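Local coordinates for protein putative transcriptional regulator, LysR family (PDB 3OXN) that probably regulates transcription as a DNA-binding LysR-family factor; this chain is its substrate-binding domain, without the DNA-binding part, at residues T20-T25 / N51-Q56; A69-C74 / Y194-H199; L97-P102 / R177-V182. One frame throughout, in Å; residues are numbered along the deposited sequence.

Contact 1: residues T20-T25 / N51-Q56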
ATOM      1  N   THR A  20     -16.527  15.019  -2.000  1.00 43.34           N
ATOM      2  CA  THR A  20     -15.437  14.055  -1.872  1.00 44.01           C
ATOM      3  C   THR A  20     -14.383  14.168  -2.996  1.00 39.53           C
ATOM      4  O   THR A  20     -14.686  14.470  -4.149  1.00 39.24           O
ATOM      5  CB  THR A  20     -15.946  12.605  -1.706  1.00 39.01           C
ATOM      6  OG1 THR A  20     -15.089  11.728  -2.437  1.00 38.80           O
ATOM      7  CG2 THR A  20     -17.365  12.472  -2.225  1.00 36.85           C
ATOM      8  N   PHE A  21     -13.131  13.945  -2.636  1.00 35.37           N
ATOM      9  CA  PHE A  21     -12.055  14.080  -3.590  1.00 34.82           C
ATOM     10  C   PHE A  21     -11.446  12.717  -3.804  1.00 36.73           C
ATOM     11  O   PHE A  21     -11.208  11.975  -2.850  1.00 36.35           O
ATOM     12  CB  PHE A  21     -11.004  15.074  -3.080  1.00 40.92           C
ATOM     13  CG  PHE A  21     -11.568  16.438  -2.758  1.00 38.57           C
ATOM     14  CD1 PHE A  21     -12.214  16.671  -1.551  1.00 39.14           C
ATOM     15  CD2 PHE A  21     -11.471  17.472  -3.667  1.00 36.83           C
ATOM     16  CE1 PHE A  21     -12.749  17.903  -1.262  1.00 38.06           C
ATOM     17  CE2 PHE A  21     -12.006  18.710  -3.375  1.00 42.02           C
ATOM     18  CZ  PHE A  21     -12.647  18.921  -2.166  1.00 39.37           C
ATOM     19  N   THR A  22     -11.238  12.378  -5.070  1.00 35.79           N
ATOM     20  CA  THR A  22     -10.518  11.182  -5.440  1.00 32.56           C
ATOM     21  C   THR A  22      -9.074  11.566  -5.716  1.00 31.87           C
ATOM     22  O   THR A  22      -8.794  12.383  -6.588  1.00 31.20           O
ATOM     23  CB  THR A  22     -11.107  10.568  -6.707  1.00 34.47           C
ATOM     24  OG1 THR A  22     -12.505  10.356  -6.510  1.00 39.60           O
ATOM     25  CG2 THR A  22     -10.423   9.246  -7.046  1.00 30.09           C
ATOM     26  N   ILE A  23      -8.161  10.967  -4.969  1.00 31.41           N
ATOM     27  CA  ILE A  23      -6.744  11.140  -5.211  1.00 30.78           C
ATOM     28  C   ILE A  23      -6.141   9.814  -5.597  1.00 26.44           C
ATOM     29  O   ILE A  23      -6.121   8.898  -4.786  1.00 30.19           O
ATOM     30  CB  ILE A  23      -6.033  11.584  -3.934  1.00 32.28           C
ATOM     31  CG1 ILE A  23      -6.708  12.831  -3.363  1.00 32.11           C
ATOM     32  CG2 ILE A  23      -4.556  11.821  -4.218  1.00 29.34           C
ATOM     33  CD1 ILE A  23      -6.574  14.026  -4.261  1.00 32.43           C
ATOM     34  N   ALA A  24      -5.656   9.699  -6.824  1.00 25.63           N
ATOM     35  CA  ALA A  24      -4.915   8.500  -7.229  1.00 27.59           C
ATOM     36  C   ALA A  24      -3.478   8.661  -6.773  1.00 26.50           C
ATOM     37  O   ALA A  24      -2.800   9.621  -7.155  1.00 29.15           O
ATOM     38  CB  ALA A  24      -4.977   8.302  -8.743  1.00 25.99           C
ATOM     39  N   THR A  25      -2.991   7.756  -5.938  1.00 26.88           N
ATOM     40  CA  THR A  25      -1.635   7.967  -5.421  1.00 29.67           C
ATOM     41  C   THR A  25      -0.725   6.738  -5.295  1.00 28.89           C
ATOM     42  O   THR A  25      -1.180   5.592  -5.273  1.00 29.53           O
ATOM     43  CB  THR A  25      -1.659   8.809  -4.121  1.00 31.51           C
ATOM     44  OG1 THR A  25      -0.454   8.589  -3.386  1.00 39.65           O
ATOM     45  CG2 THR A  25      -2.849   8.454  -3.251  1.00 28.19           C
ATOM     46  N   ASN A  51     -11.107   9.910  -1.038  1.00 32.50           N
ATOM     47  CA  ASN A  51     -11.011   8.607  -1.666  1.00 33.54           C
ATOM     48  C   ASN A  51      -9.651   8.365  -2.316  1.00 32.58           C
ATOM     49  O   ASN A  51      -9.397   8.813  -3.432  1.00 34.65           O
ATOM     50  CB  ASN A  51     -12.120   8.413  -2.691  1.00 33.49           C
ATOM     51  CG  ASN A  51     -12.360   6.954  -2.994  1.00 37.65           C
ATOM     52  OD1 ASN A  51     -12.102   6.099  -2.154  1.00 39.06           O
ATOM     53  ND2 ASN A  51     -12.848   6.658  -4.192  1.00 36.98           N
ATOM     54  N   PHE A  52      -8.775   7.656  -1.619  1.00 31.35           N
ATOM     55  CA  PHE A  52      -7.454   7.368  -2.155  1.00 32.55           C
ATOM     56  C   PHE A  52      -7.408   5.987  -2.783  1.00 32.28           C
ATOM     57  O   PHE A  52      -7.839   5.006  -2.184  1.00 34.58           O
ATOM     58  CB  PHE A  52      -6.413   7.451  -1.058  1.00 30.35           C
ATOM     59  CG  PHE A  52      -6.251   8.820  -0.485  1.00 33.55           C
ATOM     60  CD1 PHE A  52      -5.498   9.777  -1.152  1.00 32.24           C
ATOM     61  CD2 PHE A  52      -6.850   9.149   0.728  1.00 34.41           C
ATOM     62  CE1 PHE A  52      -5.336  11.034  -0.619  1.00 34.52           C
ATOM     63  CE2 PHE A  52      -6.706  10.400   1.274  1.00 33.39           C
ATOM     64  CZ  PHE A  52      -5.943  11.352   0.603  1.00 38.99           C
ATOM     65  N   LEU A  53      -6.889   5.906  -3.993  1.00 30.02           N
ATOM     66  CA  LEU A  53      -6.745   4.608  -4.631  1.00 34.91           C
ATOM     67  C   LEU A  53      -5.396   4.497  -5.291  1.00 31.10           C
ATOM     68  O   LEU A  53      -4.766   5.500  -5.583  1.00 29.56           O
ATOM     69  CB  LEU A  53      -7.874   4.348  -5.634  1.00 34.03           C
ATOM     70  CG  LEU A  53      -8.337   5.563  -6.427  1.00 31.50           C
ATOM     71  CD1 LEU A  53      -7.393   5.811  -7.590  1.00 32.07           C
ATOM     72  CD2 LEU A  53      -9.750   5.347  -6.906  1.00 30.92           C
ATOM     73  N   PRO A  54      -4.937   3.264  -5.495  1.00 34.87           N
ATOM     74  CA  PRO A  54      -3.660   3.013  -6.163  1.00 33.73           C
ATOM     75  C   PRO A  54      -3.568   3.624  -7.563  1.00 34.24           C
ATOM     76  O   PRO A  54      -4.383   3.326  -8.450  1.00 34.82           O
ATOM     77  CB  PRO A  54      -3.611   1.487  -6.237  1.00 31.35           C
ATOM     78  CG  PRO A  54      -4.391   1.049  -5.049  1.00 32.67           C
ATOM     79  CD  PRO A  54      -5.522   2.030  -4.945  1.00 33.65           C
ATOM     80  N   LEU A  55      -2.571   4.486  -7.744  1.00 32.16           N
ATOM     81  CA  LEU A  55      -2.163   4.918  -9.070  1.00 32.43           C
ATOM     82  C   LEU A  55      -1.756   3.692  -9.875  1.00 36.41           C
ATOM     83  O   LEU A  55      -1.022   2.839  -9.381  1.00 40.53           O
ATOM     84  CB  LEU A  55      -0.953   5.841  -8.975  1.00 29.65           C
ATOM     85  CG  LEU A  55      -0.849   6.802 -10.159  1.00 34.66           C
ATOM     86  CD1 LEU A  55      -1.439   8.157  -9.752  1.00 30.77           C
ATOM     87  CD2 LEU A  55       0.590   6.957 -10.668  1.00 33.28           C
ATOM     88  N   GLN A  56      -2.239   3.588 -11.106  1.00 35.48           N
ATOM     89  CA  GLN A  56      -1.678   2.639 -12.054  1.00 34.80           C
ATOM     90  C   GLN A  56      -0.885   3.482 -13.041  1.00 36.66           C
ATOM     91  O   GLN A  56      -1.457   4.171 -13.876  1.00 35.63           O
ATOM     92  CB  GLN A  56      -2.791   1.839 -12.730  1.00 38.86           C
ATOM     93  CG  GLN A  56      -3.689   1.061 -11.748  1.00 37.83           C
ATOM     94  CD  GLN A  56      -5.114   0.889 -12.269  1.00 42.29           C
ATOM     95  OE1 GLN A  56      -5.411   1.259 -13.405  1.00 44.18           O
ATOM     96  NE2 GLN A  56      -6.001   0.332 -11.438  1.00 40.87           N
TER
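F21-T25 and N51-L55 form a parallel beta ladder, and their strands belong to a beta-alpha-beta unit connected by helix 28-44. The pair lies at one side of a five-stranded mixed sheet of the LysR substrate-binding domain. The axes of the short strand segments approach to 4.7 Å, with 22° between their directions. Five backbone hydrogen bonds join them. N51 N binds F21 O, I23 N binds N51 O, L53 N binds I23 O, and T25 N binds L53 O. The last, L55 N to T25 O at 3.0 Å, reaches one step past P54, where strand 49-54 stops. Its donor stands well above the carbonyl plane of T25.

I23 and F52 share one face and lie side by side, pointing the same way. CG of F52 is anti to its carbonyl carbon (chi1 -65°), which starts the ring off on the side of its backbone N. The ring meets I23 obliquely along its CD1-CE1 side, with I23 CG1 3.6 Å from F52 CE1. T25 CG2 also touches F52 CD1, at 3.6 Å. T22, A24, N51 and L53 occupy the other face. There L53 forks over its partners: CD1 is 3.7 Å from A24 CB, and CD2 is 4.0 Å from T22 CG2. CD1 of L55 comes to the same A24 methyl, also at 3.7 Å, so both leucines touch it.

F52 and T25 pack on M30 and L34 of helix 28-44, while F21 and I23 pack on L211 of helix 206-227. The backbone of A24 bonds on its other edge to L71 and I73 of strand 71-74. Beyond N51 the sheet runs on into a parallel strand of the second subunit, and F52 packs there on L145 of that chain.

Contact 2: residues A69-C74 / Y194-H199; sequences ADLAIC and YSMIWH
The ring of Y194 lies with one face against the backbone of C74. C74 CA is 4.0 Å from the ring centroid and 20° off its normal, a CH-pi contact. I73 reaches the same ring at its edge, near the ring plane, with CG2 3.9 Å from Y194 CD2. The Y194 hydroxyl is hydrogen-bonded to T26 OG1, which ties the far end of the ring to the loop after strand 20-25.

The strands are antiparallel. A72 and I197 exchange two backbone hydrogen bonds, N to O each way. C74 and S195 exchange a second pair. I73 and M196 form the non-hydrogen-bonded pair between them.

L71 has CG anti to its backbone N (chi1 178°), and from that CG the two methyls branch to M196. CD1 touches M196 CB at 3.5 Å. The same methyl meets the W198 ring obliquely, 3.6 Å from CE3. L71 CD2 is 4.1 Å from SE of M196, a selenomethionine. The side chains of L71 and M196 cross obliquely, and both pack on R212 of helix 206-227. I73 and M196 share one face of the sheet. A72 and I197 meet on the other, CB to CB at 3.9 Å, and A72 packs there on L60 and L64 of helix 60-65.

Strand 194-199 thus lies antiparallel between strands 71-74 and 83-89. The order 49-54, 20-25, 71-74, 194-199, 83-89, with one strand returning from the second sheet, is characteristic of the type II periplasmic-binding-protein fold adopted by LysR substrate-binding domains.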
ATOM      1  N   ALA A  69     -10.604  10.272 -11.184  1.00 30.83           N
ATOM      2  CA  ALA A  69      -9.561  10.732 -10.276  1.00 31.22           C
ATOM      3  C   ALA A  69      -9.462  12.258 -10.336  1.00 30.69           C
ATOM      4  O   ALA A  69      -9.298  12.827 -11.407  1.00 28.88           O
ATOM      5  CB  ALA A  69      -8.233  10.091 -10.630  1.00 30.02           C
ATOM      6  N   ASP A  70      -9.589  12.919  -9.191  1.00 31.76           N
ATOM      7  CA  ASP A  70      -9.557  14.380  -9.168  1.00 36.05           C
ATOM      8  C   ASP A  70      -8.138  14.908  -9.345  1.00 34.23           C
ATOM      9  O   ASP A  70      -7.906  15.850 -10.101  1.00 34.21           O
ATOM     10  CB  ASP A  70     -10.191  14.931  -7.887  1.00 36.05           C
ATOM     11  CG  ASP A  70     -11.707  15.004  -7.975  1.00 39.21           C
ATOM     12  OD1 ASP A  70     -12.228  15.193  -9.101  1.00 36.51           O
ATOM     13  OD2 ASP A  70     -12.378  14.888  -6.922  1.00 40.30           O
ATOM     14  N   LEU A  71      -7.197  14.259  -8.665  1.00 32.59           N
ATOM     15  CA  LEU A  71      -5.792  14.646  -8.655  1.00 30.78           C
ATOM     16  C   LEU A  71      -4.943  13.378  -8.567  1.00 30.49           C
ATOM     17  O   LEU A  71      -5.342  12.386  -7.951  1.00 30.68           O
ATOM     18  CB  LEU A  71      -5.523  15.526  -7.430  1.00 30.39           C
ATOM     19  CG  LEU A  71      -4.119  16.047  -7.142  1.00 29.09           C
ATOM     20  CD1 LEU A  71      -3.658  17.030  -8.202  1.00 27.69           C
ATOM     21  CD2 LEU A  71      -4.107  16.698  -5.769  1.00 29.17           C
ATOM     22  N   ALA A  72      -3.769  13.399  -9.179  1.00 29.74           N
ATOM     23  CA  ALA A  72      -2.839  12.290  -9.035  1.00 27.03           C
ATOM     24  C   ALA A  72      -1.559  12.801  -8.383  1.00 29.63           C
ATOM     25  O   ALA A  72      -1.034  13.843  -8.787  1.00 29.36           O
ATOM     26  CB  ALA A  72      -2.546  11.681 -10.391  1.00 26.34           C
ATOM     27  N   ILE A  73      -1.061  12.093  -7.370  1.00 28.74           N
ATOM     28  CA  ILE A  73       0.266  12.413  -6.833  1.00 28.17           C
ATOM     29  C   ILE A  73       1.287  11.287  -7.086  1.00 29.91           C
ATOM     30  O   ILE A  73       1.162  10.190  -6.530  1.00 31.08           O
ATOM     31  CB  ILE A  73       0.228  12.738  -5.336  1.00 25.56           C
ATOM     32  CG1 ILE A  73      -0.799  13.845  -5.056  1.00 28.71           C
ATOM     33  CG2 ILE A  73       1.637  13.109  -4.851  1.00 24.81           C
ATOM     34  CD1 ILE A  73      -1.122  14.071  -3.561  1.00 26.63           C
ATOM     35  N   CYS A  74       2.288  11.559  -7.921  1.00 25.71           N
ATOM     36  CA  CYS A  74       3.285  10.561  -8.257  1.00 26.74           C
ATOM     37  C   CYS A  74       4.461  11.174  -8.986  1.00 28.78           C
ATOM     38  O   CYS A  74       4.585  12.379  -9.078  1.00 27.28           O
ATOM     39  CB  CYS A  74       2.668   9.528  -9.187  1.00 31.75           C
ATOM     40  SG  CYS A  74       2.327  10.161 -10.859  1.00 28.97           S
ATOM     41  N   TYR A 194       8.638  14.446  -7.265  1.00 33.96           N
ATOM     42  CA  TYR A 194       7.228  14.085  -7.239  1.00 31.68           C
ATOM     43  C   TYR A 194       6.415  15.294  -7.655  1.00 29.53           C
ATOM     44  O   TYR A 194       6.918  16.413  -7.668  1.00 26.58           O
ATOM     45  CB  TYR A 194       6.809  13.657  -5.835  1.00 30.13           C
ATOM     46  CG  TYR A 194       6.463  12.203  -5.693  1.00 31.62           C
ATOM     47  CD1 TYR A 194       7.335  11.218  -6.129  1.00 34.00           C
ATOM     48  CD2 TYR A 194       5.262  11.809  -5.101  1.00 33.01           C
ATOM     49  CE1 TYR A 194       7.023   9.871  -5.988  1.00 34.07           C
ATOM     50  CE2 TYR A 194       4.935  10.464  -4.943  1.00 30.85           C
ATOM     51  CZ  TYR A 194       5.823   9.494  -5.390  1.00 33.08           C
ATOM     52  OH  TYR A 194       5.522   8.150  -5.243  1.00 32.37           O
ATOM     53  N   SER A 195       5.150  15.047  -7.983  1.00 33.75           N
ATOM     54  CA  SER A 195       4.249  16.073  -8.509  1.00 33.15           C
ATOM     55  C   SER A 195       2.765  15.767  -8.304  1.00 27.77           C
ATOM     56  O   SER A 195       2.387  14.674  -7.917  1.00 24.78           O
ATOM     57  CB  SER A 195       4.532  16.336  -9.999  1.00 31.13           C
ATOM     58  OG  SER A 195       5.302  15.307 -10.576  1.00 30.68           O
HETATM   59  N   MSE A 196       1.935  16.781  -8.524  1.00 31.98           N
HETATM   60  CA  MSE A 196       0.502  16.598  -8.600  1.00 29.61           C
HETATM   61  C   MSE A 196       0.169  16.558 -10.066  1.00 29.03           C
HETATM   62  O   MSE A 196       0.810  17.241 -10.860  1.00 29.04           O
HETATM   63  CB  MSE A 196      -0.218  17.769  -7.974  1.00 29.38           C
HETATM   64  CG  MSE A 196      -0.135  17.832  -6.475  1.00 32.88           C
HETATM   65 SE   MSE A 196      -1.087  19.440  -5.847  1.00 47.09          SE
HETATM   66  CE  MSE A 196      -0.111  20.805  -6.849  1.00 35.41           C
ATOM     67  N   ILE A 197      -0.820  15.756 -10.429  1.00 26.20           N
ATOM     68  CA  ILE A 197      -1.275  15.726 -11.805  1.00 28.85           C
ATOM     69  C   ILE A 197      -2.782  15.798 -11.822  1.00 27.26           C
ATOM     70  O   ILE A 197      -3.441  15.145 -11.022  1.00 28.21           O
ATOM     71  CB  ILE A 197      -0.810  14.449 -12.532  1.00 31.59           C
ATOM     72  CG1 ILE A 197       0.611  14.056 -12.095  1.00 29.60           C
ATOM     73  CG2 ILE A 197      -0.907  14.624 -14.050  1.00 31.17           C
ATOM     74  CD1 ILE A 197       1.701  14.861 -12.732  1.00 28.19           C
ATOM     75  N   TRP A 198      -3.336  16.594 -12.730  1.00 28.37           N
ATOM     76  CA  TRP A 198      -4.783  16.675 -12.854  1.00 31.08           C
ATOM     77  C   TRP A 198      -5.249  17.012 -14.267  1.00 32.99           C
ATOM     78  O   TRP A 198      -4.486  17.515 -15.089  1.00 29.29           O
ATOM     79  CB  TRP A 198      -5.375  17.666 -11.838  1.00 32.76           C
ATOM     80  CG  TRP A 198      -4.951  19.081 -12.057  1.00 32.67           C
ATOM     81  CD1 TRP A 198      -5.628  20.030 -12.742  1.00 32.83           C
ATOM     82  CD2 TRP A 198      -3.746  19.702 -11.591  1.00 32.73           C
ATOM     83  NE1 TRP A 198      -4.930  21.207 -12.733  1.00 36.26           N
ATOM     84  CE2 TRP A 198      -3.764  21.029 -12.028  1.00 33.92           C
ATOM     85  CE3 TRP A 198      -2.650  19.262 -10.833  1.00 33.44           C
ATOM     86  CZ2 TRP A 198      -2.736  21.929 -11.751  1.00 36.30           C
ATOM     87  CZ3 TRP A 198      -1.625  20.154 -10.555  1.00 34.62           C
ATOM     88  CH2 TRP A 198      -1.677  21.470 -11.014  1.00 36.11           C
ATOM     89  N   HIS A 199      -6.524  16.733 -14.521  1.00 35.38           N
ATOM     90  CA  HIS A 199      -7.163  17.042 -15.793  1.00 39.37           C
ATOM     91  C   HIS A 199      -7.456  18.546 -15.913  1.00 39.58           C
ATOM     92  O   HIS A 199      -7.798  19.196 -14.930  1.00 39.52           O
ATOM     93  CB  HIS A 199      -8.465  16.239 -15.906  1.00 38.84           C
ATOM     94  CG  HIS A 199      -8.955  16.040 -17.311  1.00 41.74           C
ATOM     95  ND1 HIS A 199      -9.709  16.985 -17.980  1.00 44.39           N
ATOM     96  CD2 HIS A 199      -8.842  14.988 -18.154  1.00 42.09           C
ATOM     97  CE1 HIS A 199     -10.022  16.528 -19.180  1.00 43.00           C
ATOM     98  NE2 HIS A 199      -9.511  15.317 -19.312  1.00 43.01           N
TER

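Contact 3: residues L97-P102 / R177-V182; sequences LSKQHP and RYDLVV
An antiparallel strand pair at the edge of the second five-stranded sheet brings L97 opposite V181. L97 N is hydrogen-bonded to V181 O. The return bond, V181 N to L97 O, completes a hydrogen-bonded pair, but the position of L97 O is doubtful in the model. The two side chains lie on the same face, where L97 CB meets V181 CG2 at 4.0 Å. The other branch of V181, CG1, is anti to its carbonyl carbon (chi1 -64°). It touches the aliphatic chain of K99, 3.9 Å from CE, and the K99 chain passes across this methyl.

K99 also passes D179, with CG 3.8 Å from D179 OD1. This is no salt bridge: K99 NZ is 6.4 Å from D179 OD1 and is hydrogen-bonded to N105 OD1. Any attraction between the two charges would therefore act at a distance.

Strand 180-183 is an outermost strand within the chain, and strand 93-98 separates it from 163-167. This places the contact in the second lobe of the periplasmic-binding-protein-like fold. Helix 168-177 leads into strand 180-183, and L180 packs back on A175 of that helix.

A type I beta turn from S98 to H101 follows strand pairing at L97, closed by H101 N to S98 O at 2.9 Å. S98 OG accepts a weak hydrogen bond from Q100 N at 3.4 Å. After the turn, L97 CD1 sits over one face of the H101 ring, 3.9 Å above its plane and offset toward the rim. H101 ND1 is hydrogen-bonded to L103 N, and the ring of H116 meets that of H101.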
ATOM      1  N   LEU A  97      18.502  -0.818   7.164  1.00 34.87           N
ATOM      2  CA  LEU A  97      19.052  -2.107   7.607  1.00 36.65           C
ATOM      3  C   LEU A  97      18.520  -2.506   8.973  1.00 34.85           C
ATOM      4  O   LEU A  97      18.210  -1.657   9.776  1.00 37.04           O
ATOM      5  CB  LEU A  97      20.579  -2.068   7.684  1.00 34.75           C
ATOM      6  CG  LEU A  97      21.306  -1.512   6.477  1.00 32.26           C
ATOM      7  CD1 LEU A  97      22.753  -1.837   6.621  1.00 36.46           C
ATOM      8  CD2 LEU A  97      20.746  -2.149   5.244  1.00 33.60           C
ATOM      9  N   SER A  98      18.441  -3.804   9.235  1.00 37.97           N
ATOM     10  CA  SER A  98      18.104  -4.294  10.566  1.00 37.46           C
ATOM     11  C   SER A  98      19.215  -3.906  11.518  1.00 36.11           C
ATOM     12  O   SER A  98      20.372  -3.805  11.116  1.00 37.00           O
ATOM     13  CB  SER A  98      17.937  -5.819  10.552  1.00 37.72           C
ATOM     14  OG  SER A  98      17.820  -6.336  11.864  1.00 34.69           O
ATOM     15  N   LYS A  99      18.874  -3.687  12.780  1.00 40.74           N
ATOM     16  CA  LYS A  99      19.868  -3.217  13.735  1.00 42.38           C
ATOM     17  C   LYS A  99      20.930  -4.290  13.948  1.00 43.90           C
ATOM     18  O   LYS A  99      22.032  -3.993  14.393  1.00 46.97           O
ATOM     19  CB  LYS A  99      19.212  -2.816  15.053  1.00 42.57           C
ATOM     20  CG  LYS A  99      19.587  -1.416  15.509  1.00 50.57           C
ATOM     21  CD  LYS A  99      21.106  -1.184  15.385  1.00 57.06           C
ATOM     22  CE  LYS A  99      21.550   0.151  16.024  1.00 61.10           C
ATOM     23  NZ  LYS A  99      23.027   0.451  15.841  1.00 57.53           N
ATOM     24  N   GLN A 100      20.593  -5.537  13.611  1.00 45.25           N
ATOM     25  CA  GLN A 100      21.538  -6.656  13.689  1.00 44.10           C
ATOM     26  C   GLN A 100      22.005  -7.070  12.302  1.00 41.36           C
ATOM     27  O   GLN A 100      22.330  -8.230  12.069  1.00 41.31           O
ATOM     28  CB  GLN A 100      20.916  -7.875  14.396  1.00 43.73           C
ATOM     29  CG  GLN A 100      20.297  -7.582  15.753  1.00 43.57           C
ATOM     30  CD  GLN A 100      18.830  -7.239  15.642  1.00 45.31           C
ATOM     31  OE1 GLN A 100      18.018  -8.081  15.265  1.00 44.85           O
ATOM     32  NE2 GLN A 100      18.477  -5.996  15.973  1.00 49.13           N
ATOM     33  N   HIS A 101      22.008  -6.130  11.370  1.00 39.29           N
ATOM     34  CA  HIS A 101      22.600  -6.394  10.077  1.00 37.76           C
ATOM     35  C   HIS A 101      24.091  -6.182  10.260  1.00 39.79           C
ATOM     36  O   HIS A 101      24.500  -5.344  11.067  1.00 41.88           O
ATOM     37  CB  HIS A 101      22.059  -5.427   9.042  1.00 36.95           C
ATOM     38  CG  HIS A 101      22.498  -5.735   7.646  1.00 37.41           C
ATOM     39  ND1 HIS A 101      23.798  -5.578   7.225  1.00 37.06           N
ATOM     40  CD2 HIS A 101      21.806  -6.183   6.574  1.00 36.16           C
ATOM     41  CE1 HIS A 101      23.889  -5.918   5.954  1.00 37.04           C
ATOM     42  NE2 HIS A 101      22.695  -6.288   5.533  1.00 35.24           N
ATOM     43  N   PRO A 102      24.914  -6.965   9.555  1.00 38.11           N
ATOM     44  CA  PRO A 102      26.365  -6.770   9.661  1.00 39.75           C
ATOM     45  C   PRO A 102      26.812  -5.306   9.470  1.00 40.60           C
ATOM     46  O   PRO A 102      27.564  -4.779  10.301  1.00 38.29           O
ATOM     47  CB  PRO A 102      26.915  -7.681   8.548  1.00 38.87           C
ATOM     48  CG  PRO A 102      25.921  -8.806   8.489  1.00 33.24           C
ATOM     49  CD  PRO A 102      24.572  -8.205   8.835  1.00 37.12           C
ATOM     50  N   ARG A 177      10.661   3.881  13.956  1.00 47.72           N
ATOM     51  CA  ARG A 177       9.827   3.103  14.870  1.00 47.77           C
ATOM     52  C   ARG A 177       9.903   1.581  14.738  1.00 50.58           C
ATOM     53  O   ARG A 177       9.255   0.857  15.498  1.00 55.15           O
ATOM     54  CB  ARG A 177       8.370   3.542  14.730  1.00 51.90           C
ATOM     55  CG  ARG A 177       7.614   2.866  13.604  1.00 48.05           C
ATOM     56  CD  ARG A 177       6.406   3.696  13.215  1.00 54.16           C
ATOM     57  NE  ARG A 177       5.399   3.753  14.277  1.00 53.88           N
ATOM     58  CZ  ARG A 177       4.388   4.616  14.309  1.00 47.65           C
ATOM     59  NH1 ARG A 177       4.237   5.517  13.343  1.00 45.62           N
ATOM     60  NH2 ARG A 177       3.525   4.573  15.308  1.00 49.98           N
ATOM     61  N   TYR A 178      10.669   1.093  13.773  1.00 48.14           N
ATOM     62  CA  TYR A 178      10.832  -0.341  13.605  1.00 46.63           C
ATOM     63  C   TYR A 178      12.242  -0.691  14.025  1.00 48.61           C
ATOM     64  O   TYR A 178      12.810  -1.700  13.601  1.00 52.43           O
ATOM     65  CB  TYR A 178      10.584  -0.747  12.156  1.00 45.27           C
ATOM     66  CG  TYR A 178       9.134  -0.701  11.755  1.00 45.95           C
ATOM     67  CD1 TYR A 178       8.252  -1.696  12.162  1.00 47.82           C
ATOM     68  CD2 TYR A 178       8.646   0.333  10.974  1.00 41.92           C
ATOM     69  CE1 TYR A 178       6.915  -1.661  11.794  1.00 47.40           C
ATOM     70  CE2 TYR A 178       7.316   0.382  10.603  1.00 44.15           C
ATOM     71  CZ  TYR A 178       6.452  -0.618  11.013  1.00 46.60           C
ATOM     72  OH  TYR A 178       5.126  -0.574  10.643  1.00 45.93           O
ATOM     73  N   ASP A 179      12.781   0.149  14.894  1.00 47.90           N
ATOM     74  CA  ASP A 179      14.201   0.167  15.181  1.00 52.91           C
ATOM     75  C   ASP A 179      15.065  -0.596  14.197  1.00 50.48           C
ATOM     76  O   ASP A 179      15.445  -1.749  14.428  1.00 51.78           O
ATOM     77  CB  ASP A 179      14.508  -0.257  16.612  1.00 56.30           C
ATOM     78  CG  ASP A 179      15.538   0.646  17.253  1.00 58.65           C
ATOM     79  OD1 ASP A 179      16.678   0.728  16.724  1.00 51.18           O
ATOM     80  OD2 ASP A 179      15.180   1.301  18.258  1.00 63.01           O
ATOM     81  N   LEU A 180      15.349   0.070  13.086  1.00 46.23           N
ATOM     82  CA  LEU A 180      16.390  -0.370  12.179  1.00 43.97           C
ATOM     83  C   LEU A 180      17.181   0.889  11.776  1.00 41.76           C
ATOM     84  O   LEU A 180      16.897   1.974  12.301  1.00 40.51           O
ATOM     85  CB  LEU A 180      15.812  -1.179  11.000  1.00 43.49           C
ATOM     86  CG  LEU A 180      14.811  -0.686   9.939  1.00 40.92           C
ATOM     87  CD1 LEU A 180      13.394  -1.168  10.192  1.00 34.79           C
ATOM     88  CD2 LEU A 180      14.868   0.807   9.772  1.00 36.66           C
ATOM     89  N   VAL A 181      18.184   0.759  10.904  1.00 37.54           N
ATOM     90  CA  VAL A 181      19.030   1.913  10.569  1.00 39.06           C
ATOM     91  C   VAL A 181      19.010   2.361   9.093  1.00 37.09           C
ATOM     92  O   VAL A 181      18.630   1.610   8.195  1.00 35.15           O
ATOM     93  CB  VAL A 181      20.510   1.819  11.124  1.00 37.19           C
ATOM     94  CG1 VAL A 181      20.533   1.807  12.649  1.00 38.89           C
ATOM     95  CG2 VAL A 181      21.272   0.631  10.541  1.00 37.31           C
ATOM     96  N   VAL A 182      19.452   3.602   8.885  1.00 39.92           N
ATOM     97  CA  VAL A 182      19.373   4.302   7.613  1.00 37.24           C
ATOM     98  C   VAL A 182      20.747   4.619   7.083  1.00 35.87           C
ATOM     99  O   VAL A 182      21.422   5.474   7.634  1.00 41.42           O
ATOM    100  CB  VAL A 182      18.671   5.640   7.814  1.00 39.61           C
ATOM    101  CG1 VAL A 182      18.419   6.326   6.481  1.00 36.86           C
ATOM    102  CG2 VAL A 182      17.376   5.437   8.590  1.00 41.15           C
TER

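Overall arrangement
Contacts 1 and 2 are neighbours in one sheet, their centres 9 Å apart. Strands 20-25 and 71-74 are adjacent, and A24 N to L71 O at 2.9 Å is a probable hydrogen bond between them. Contact 3 belongs to the other sheet, across the chain's centre. Its centre is 32 Å from that of contact 1 and 33 Å from that of contact 2; the nearest atoms are about 17 Å away in each case. Contact 1 closes before contact 2 opens. Contact 3 is nested inside the loop that contact 2 closes. The chain thus builds most of one lobe, makes the second, and returns through strand 194-199, giving the two-lobed domain.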